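PDB 2OA9: R.MvaI from Kocuria varians, which probably cleaves double-stranded DNA at a specific, asymmetrically recognised target sequence, acting as a monomeric, metal-dependent restriction endonuclease. Local coordinates for residues 33-41 / 179-187. Numbering follows the deposited sequence.
Sequences GIGKTFEDL and KKYYKYNSA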
loop_
_atom_site.group_PDB
_atom_site.type_symbol
_atom_site.label_atom_id
_atom_site.label_comp_id
_atom_site.label_asym_id
_atom_site.label_seq_id
_atom_site.Cartn_x
_atom_site.Cartn_y
_atom_site.Cartn_z
ATOM N N GLY A 33 17.012 12.310 -7.284
ATOM C CA GLY A 33 17.955 13.066 -6.471
ATOM C C GLY A 33 17.397 13.675 -5.187
ATOM O O GLY A 33 18.059 13.631 -4.139
ATOM N N ILE A 34 16.204 14.249 -5.257
ATOM C CA ILE A 34 15.595 14.921 -4.114
ATOM C C ILE A 34 15.376 13.912 -2.987
ATOM O O ILE A 34 15.788 14.140 -1.854
ATOM C CB ILE A 34 14.259 15.614 -4.503
ATOM C CG1 ILE A 34 14.552 16.803 -5.432
ATOM C CG2 ILE A 34 13.530 16.090 -3.281
ATOM C CD1 ILE A 34 13.356 17.332 -6.142
ATOM N N GLY A 35 14.747 12.793 -3.319
ATOM C CA GLY A 35 14.466 11.775 -2.330
ATOM C C GLY A 35 15.712 11.103 -1.780
ATOM O O GLY A 35 15.865 10.912 -0.564
ATOM N N LYS A 36 16.646 10.751 -2.650
ATOM C CA LYS A 36 17.835 10.034 -2.198
ATOM C C LYS A 36 18.724 10.913 -1.310
ATOM O O LYS A 36 19.319 10.443 -0.346
ATOM C CB LYS A 36 18.636 9.507 -3.408
ATOM C CG LYS A 36 19.876 8.666 -3.079
ATOM C CD LYS A 36 21.054 8.955 -4.025
ATOM C CE LYS A 36 22.369 9.116 -3.273
ATOM N NZ LYS A 36 22.628 8.007 -2.311
ATOM N N THR A 37 18.815 12.194 -1.636
ATOM C CA THR A 37 19.567 13.109 -0.803
ATOM C C THR A 37 18.905 13.175 0.566
ATOM O O THR A 37 19.594 13.177 1.570
ATOM C CB THR A 37 19.647 14.492 -1.431
ATOM O OG1 THR A 37 20.403 14.428 -2.649
ATOM C CG2 THR A 37 20.406 15.472 -0.540
ATOM N N PHE A 38 17.571 13.220 0.602
ATOM C CA PHE A 38 16.873 13.227 1.897
ATOM C C PHE A 38 17.195 11.967 2.719
ATOM O O PHE A 38 17.442 12.043 3.926
ATOM C CB PHE A 38 15.361 13.394 1.670
ATOM C CG PHE A 38 14.586 13.663 2.923
ATOM C CD1 PHE A 38 14.326 14.943 3.321
ATOM C CD2 PHE A 38 14.079 12.638 3.660
ATOM C CE1 PHE A 38 13.596 15.200 4.443
ATOM C CE2 PHE A 38 13.355 12.900 4.816
ATOM C CZ PHE A 38 13.125 14.194 5.183
ATOM N N GLU A 39 17.190 10.817 2.045
ATOM C CA GLU A 39 17.553 9.538 2.668
ATOM C C GLU A 39 18.960 9.584 3.241
ATOM O O GLU A 39 19.193 9.110 4.347
ATOM C CB GLU A 39 17.472 8.390 1.661
ATOM C CG GLU A 39 16.070 8.007 1.190
ATOM C CD GLU A 39 16.134 6.886 0.148
ATOM O OE1 GLU A 39 17.192 6.211 0.044
ATOM O OE2 GLU A 39 15.149 6.657 -0.567
ATOM N N ASP A 40 19.910 10.163 2.496
ATOM C CA ASP A 40 21.278 10.352 3.007
ATOM C C ASP A 40 21.375 11.225 4.257
ATOM O O ASP A 40 22.148 10.964 5.171
ATOM C CB ASP A 40 22.183 11.000 1.939
ATOM C CG ASP A 40 22.352 10.146 0.691
ATOM O OD1 ASP A 40 22.176 8.904 0.758
ATOM O OD2 ASP A 40 22.695 10.647 -0.412
ATOM N N LEU A 41 20.583 12.289 4.295
ATOM C CA LEU A 41 20.652 13.231 5.387
ATOM C C LEU A 41 20.015 12.612 6.633
ATOM O O LEU A 41 20.454 12.824 7.758
ATOM C CB LEU A 41 19.958 14.527 4.985
ATOM C CG LEU A 41 20.649 15.367 3.904
ATOM C CD1 LEU A 41 19.689 16.375 3.303
ATOM C CD2 LEU A 41 21.897 16.050 4.453
ATOM N N LYS A 179 28.474 23.339 -7.695
ATOM C CA LYS A 179 27.977 22.335 -6.746
ATOM C C LYS A 179 26.449 22.416 -6.630
ATOM O O LYS A 179 25.877 23.507 -6.691
ATOM C CB LYS A 179 28.607 22.539 -5.367
ATOM C CG LYS A 179 30.114 22.410 -5.345
ATOM C CD LYS A 179 30.675 22.632 -3.937
ATOM C CE LYS A 179 32.125 22.134 -3.829
ATOM N NZ LYS A 179 32.518 21.765 -2.429
ATOM N N LYS A 180 25.794 21.264 -6.471
ATOM C CA LYS A 180 24.330 21.207 -6.426
ATOM C C LYS A 180 23.821 21.137 -4.996
ATOM O O LYS A 180 24.430 20.503 -4.151
ATOM C CB LYS A 180 23.804 20.004 -7.208
ATOM C CG LYS A 180 22.283 19.940 -7.283
ATOM C CD LYS A 180 21.777 18.958 -8.345
ATOM C CE LYS A 180 20.446 19.425 -8.928
ATOM N NZ LYS A 180 19.828 18.395 -9.804
ATOM N N TYR A 181 22.701 21.803 -4.741
ATOM C CA TYR A 181 22.108 21.872 -3.404
ATOM C C TYR A 181 20.594 21.701 -3.450
ATOM O O TYR A 181 19.934 22.179 -4.382
ATOM C CB TYR A 181 22.401 23.217 -2.743
ATOM C CG TYR A 181 23.867 23.552 -2.619
ATOM C CD1 TYR A 181 24.564 24.097 -3.691
ATOM C CD2 TYR A 181 24.553 23.328 -1.430
ATOM C CE1 TYR A 181 25.911 24.407 -3.582
ATOM C CE2 TYR A 181 25.890 23.633 -1.314
ATOM C CZ TYR A 181 26.559 24.175 -2.389
ATOM O OH TYR A 181 27.898 24.469 -2.272
ATOM N N TYR A 182 20.060 21.026 -2.426
ATOM C CA TYR A 182 18.622 20.907 -2.210
ATOM C C TYR A 182 18.279 21.533 -0.867
ATOM O O TYR A 182 19.054 21.407 0.114
ATOM C CB TYR A 182 18.152 19.454 -2.202
ATOM C CG TYR A 182 18.157 18.771 -3.544
ATOM C CD1 TYR A 182 18.833 17.584 -3.735
ATOM C CD2 TYR A 182 17.459 19.298 -4.613
ATOM C CE1 TYR A 182 18.830 16.941 -4.959
ATOM C CE2 TYR A 182 17.466 18.663 -5.867
ATOM C CZ TYR A 182 18.151 17.486 -6.018
ATOM O OH TYR A 182 18.163 16.833 -7.228
ATOM N N LYS A 183 17.108 22.149 -0.788
ATOM C CA LYS A 183 16.571 22.709 0.447
ATOM C C LYS A 183 15.132 22.219 0.587
ATOM O O LYS A 183 14.311 22.487 -0.309
ATOM C CB LYS A 183 16.585 24.229 0.377
ATOM C CG LYS A 183 16.130 24.853 1.649
ATOM C CD LYS A 183 16.293 26.333 1.623
ATOM C CE LYS A 183 15.721 26.942 2.886
ATOM N N TYR A 184 14.860 21.464 1.638
ATOM C CA TYR A 184 13.561 20.846 1.806
ATOM C C TYR A 184 12.530 21.776 2.415
ATOM O O TYR A 184 12.758 22.398 3.456
ATOM C CB TYR A 184 13.743 19.532 2.607
ATOM C CG TYR A 184 14.608 18.549 1.811
ATOM C CD1 TYR A 184 15.980 18.521 2.003
ATOM C CD2 TYR A 184 14.047 17.718 0.857
ATOM C CE1 TYR A 184 16.779 17.711 1.233
ATOM C CE2 TYR A 184 14.836 16.912 0.074
ATOM C CZ TYR A 184 16.202 16.902 0.264
ATOM O OH TYR A 184 17.000 16.079 -0.517
ATOM N N ASN A 185 11.390 21.876 1.771
ATOM C CA ASN A 185 10.342 22.758 2.220
ATOM C C ASN A 185 9.622 22.217 3.430
ATOM O O ASN A 185 9.313 22.964 4.355
ATOM C CB ASN A 185 9.296 22.972 1.113
ATOM C CG ASN A 185 9.887 23.546 -0.143
ATOM O OD1 ASN A 185 10.636 24.527 -0.090
ATOM N ND2 ASN A 185 9.560 22.929 -1.287
ATOM N N SER A 186 9.264 20.946 3.335
ATOM C CA SER A 186 8.455 20.276 4.337
ATOM C C SER A 186 8.476 18.815 4.085
ATOM O O SER A 186 8.979 18.366 3.045
ATOM C CB SER A 186 6.997 20.754 4.319
ATOM O OG SER A 186 6.328 20.427 3.112
ATOM N N ALA A 187 7.944 18.079 5.047
ATOM C CA ALA A 187 7.778 16.647 4.934
ATOM C C ALA A 187 6.415 16.286 5.530
ATOM O O ALA A 187 6.061 16.729 6.601
ATOM C CB ALA A 187 8.928 15.902 5.608
#
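I34 O on the helix takes two donors: the hydroxyl of Y184, whose OH lies 2.6 Å from I34 O, and the helical amide of F38, whose N is 3.2 Å from I34 O. The phenol arrives in the carbonyl plane on a lone pair, with a C=O...donor angle of 139°, adding a second bond without displacing the helical one. Further along the Y184 ring, F38 turns its edge into one face, CD1 above the centre, in a T-shaped pair with planes at 73°. F38 is placed there by a chi1 of -169°, which sets CG opposite the backbone N. I34 CG2 and L41 CD1 close on the same tyrosine, touching CE2 and CE1. Here segment 33-41 of helix 33-49 crosses segment 179-187 of strand 179-192 steeply, on a mixed sheet that fits the PD-(D/E)XK nuclease clan; F38 also nears I59, a calcium-binding residue in another structure of this enzyme. A leucine in place of Y184 would probably leave I34 O with its helical bond alone and F38 without a ring face to meet. Two residues back on the strand, Y182 offers a face to I34 CG1, a CH-pi contact 3.9 Å from the ring centroid. At that ring's edge sits T37 OG1, which donates to G33 O at 2.9 Å and is also hydrogen-bonded to T26 of the neighbouring strand 24-26.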